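Local coordinates for cellulosomal scaffoldin adaptor protein B (Acetivibrio cellulolyticus, PDB 3FNK), which carries, in this fragment, a type II cohesin module, a dockerin-binding unit through which the scaffoldin takes part in assembling the cellulosome, at residues T103-E106 against V107-A110. Sequence-based numbering, arbitrary orientation.
Sequences TALE and VYRA
Y108 N bonds A104 O at 3.1 Å and opens the first turn of helix 105-111, with A104 as N-cap; at this helix start V107 CG2 merely brushes A104 CB at 4.0 Å. R109 N follows on L105 O at 2.6 Å, and A110 N reaches E106 O at 2.9 Å along a more bent path (N-H...O 144°). The tight side is that of Y108 and R109. Y108 CB lies 3.3 Å from L105 O, while CG, anti to the backbone N (chi1 -173°), sends the buried ring away from the turn to meet Y81, Y102 and W155, its OH hydrogen-bonded to F39 O and E115 N. R109, bent at chi3, folds its guanidinium back over the start of the helix, one face over E106 CA, with NH2 3.5 Å from that atom; NH1 packs 3.5 Å from L105 CB and bonds W155 O. This short helix follows strand 95-102 in the cohesin module's β-rich fold, and Y108 and L105 touch S40 of strand 39-47. Toward solvent the packing is looser. E106 OE2 remains 4.5 Å from R109 NH2, too far for a salt bridge, the two planes 52° apart. A water lying in the guanidinium plane spans the gap, donating to OE2 and accepting from NH2.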
ATOM      1  N   THR A 103      -7.339 -10.098 -12.922  1.00 21.31           N
ATOM      2  CA  THR A 103      -6.908 -10.534 -14.250  1.00 21.08           C
ATOM      3  C   THR A 103      -8.083 -10.814 -15.199  1.00 20.15           C
ATOM      4  O   THR A 103      -7.937 -10.672 -16.429  1.00 19.21           O
ATOM      5  CB  THR A 103      -6.025 -11.824 -14.170  1.00 21.32           C
ATOM      6  OG1 THR A 103      -6.686 -12.808 -13.378  1.00 22.34           O
ATOM      7  CG2 THR A 103      -4.669 -11.509 -13.555  1.00 22.40           C
ATOM      8  N   ALA A 104      -9.229 -11.200 -14.636  1.00 20.64           N
ATOM      9  CA  ALA A 104     -10.447 -11.476 -15.426  1.00 20.52           C
ATOM     10  C   ALA A 104     -11.244 -10.158 -15.600  1.00 21.19           C
ATOM     11  O   ALA A 104     -12.337  -9.973 -15.010  1.00 20.34           O
ATOM     12  CB  ALA A 104     -11.322 -12.568 -14.733  1.00 20.85           C
ATOM     13  N   LEU A 105     -10.663  -9.238 -16.366  1.00 20.78           N
ATOM     14  CA  LEU A 105     -11.164  -7.848 -16.435  1.00 22.19           C
ATOM     15  C   LEU A 105     -12.499  -7.778 -17.132  1.00 22.61           C
ATOM     16  O   LEU A 105     -13.367  -7.005 -16.739  1.00 21.86           O
ATOM     17  CB  LEU A 105     -10.161  -6.956 -17.158  1.00 21.34           C
ATOM     18  CG  LEU A 105      -8.803  -6.901 -16.434  1.00 23.41           C
ATOM     19  CD1 LEU A 105      -7.943  -5.887 -17.144  1.00 20.85           C
ATOM     20  CD2 LEU A 105      -9.033  -6.524 -14.930  1.00 22.74           C
ATOM     21  N   GLU A 106     -12.658  -8.581 -18.189  1.00 23.63           N
ATOM     22  CA  GLU A 106     -13.953  -8.647 -18.873  1.00 24.02           C
ATOM     23  C   GLU A 106     -15.109  -9.017 -17.916  1.00 24.26           C
ATOM     24  O   GLU A 106     -16.165  -8.348 -17.943  1.00 22.63           O
ATOM     25  CB  GLU A 106     -13.897  -9.593 -20.061  1.00 24.75           C
ATOM     26  CG  GLU A 106     -15.106  -9.436 -21.002  1.00 26.39           C
ATOM     27  CD  GLU A 106     -14.928 -10.265 -22.227  1.00 29.66           C
ATOM     28  OE1 GLU A 106     -14.345 -11.369 -22.123  1.00 30.80           O
ATOM     29  OE2 GLU A 106     -15.317  -9.812 -23.316  1.00 35.26           O
ATOM     30  N   VAL A 107     -14.906 -10.046 -17.085  1.00 24.37           N
ATOM     31  CA  VAL A 107     -15.895 -10.448 -16.041  1.00 25.13           C
ATOM     32  C   VAL A 107     -16.181  -9.244 -15.120  1.00 25.60           C
ATOM     33  O   VAL A 107     -17.344  -8.841 -14.921  1.00 25.80           O
ATOM     34  CB  VAL A 107     -15.430 -11.673 -15.206  1.00 25.20           C
ATOM     35  CG1 VAL A 107     -16.506 -12.092 -14.151  1.00 25.02           C
ATOM     36  CG2 VAL A 107     -15.060 -12.896 -16.104  1.00 24.57           C
ATOM     37  N   TYR A 108     -15.105  -8.642 -14.612  1.00 25.05           N
ATOM     38  CA  TYR A 108     -15.178  -7.410 -13.812  1.00 25.53           C
ATOM     39  C   TYR A 108     -15.952  -6.283 -14.531  1.00 25.53           C
ATOM     40  O   TYR A 108     -16.913  -5.734 -13.996  1.00 26.20           O
ATOM     41  CB  TYR A 108     -13.751  -6.950 -13.455  1.00 25.20           C
ATOM     42  CG  TYR A 108     -13.627  -5.764 -12.489  1.00 25.36           C
ATOM     43  CD1 TYR A 108     -14.631  -5.467 -11.551  1.00 24.30           C
ATOM     44  CD2 TYR A 108     -12.453  -5.002 -12.462  1.00 22.23           C
ATOM     45  CE1 TYR A 108     -14.483  -4.397 -10.641  1.00 25.32           C
ATOM     46  CE2 TYR A 108     -12.284  -3.953 -11.558  1.00 24.43           C
ATOM     47  CZ  TYR A 108     -13.292  -3.644 -10.646  1.00 25.23           C
ATOM     48  OH  TYR A 108     -13.104  -2.604  -9.734  1.00 22.66           O
ATOM     49  N   ARG A 109     -15.557  -5.932 -15.735  1.00 26.12           N
ATOM     50  CA  ARG A 109     -16.262  -4.877 -16.451  1.00 25.89           C
ATOM     51  C   ARG A 109     -17.745  -5.224 -16.535  1.00 27.63           C
ATOM     52  O   ARG A 109     -18.598  -4.338 -16.384  1.00 27.36           O
ATOM     53  CB  ARG A 109     -15.679  -4.635 -17.853  1.00 25.37           C
ATOM     54  CG  ARG A 109     -14.252  -4.001 -17.863  1.00 24.32           C
ATOM     55  CD  ARG A 109     -13.795  -3.667 -19.284  1.00 24.22           C
ATOM     56  NE  ARG A 109     -13.833  -4.791 -20.233  1.00 23.06           N
ATOM     57  CZ  ARG A 109     -12.794  -5.573 -20.542  1.00 25.10           C
ATOM     58  NH1 ARG A 109     -11.606  -5.397 -19.965  1.00 24.77           N
ATOM     59  NH2 ARG A 109     -12.938  -6.536 -21.444  1.00 22.90           N
ATOM     60  N   ALA A 110     -18.060  -6.503 -16.735  1.00 27.53           N
ATOM     61  CA  ALA A 110     -19.468  -6.901 -16.952  1.00 28.68           C
ATOM     62  C   ALA A 110     -20.364  -6.671 -15.714  1.00 29.47           C
ATOM     63  O   ALA A 110     -21.558  -6.491 -15.842  1.00 29.72           O
ATOM     64  CB  ALA A 110     -19.565  -8.351 -17.469  1.00 28.04           C
TER
HETATM   65  O   HOH W   1     -15.230  -6.932 -23.470  1.00 39.49           O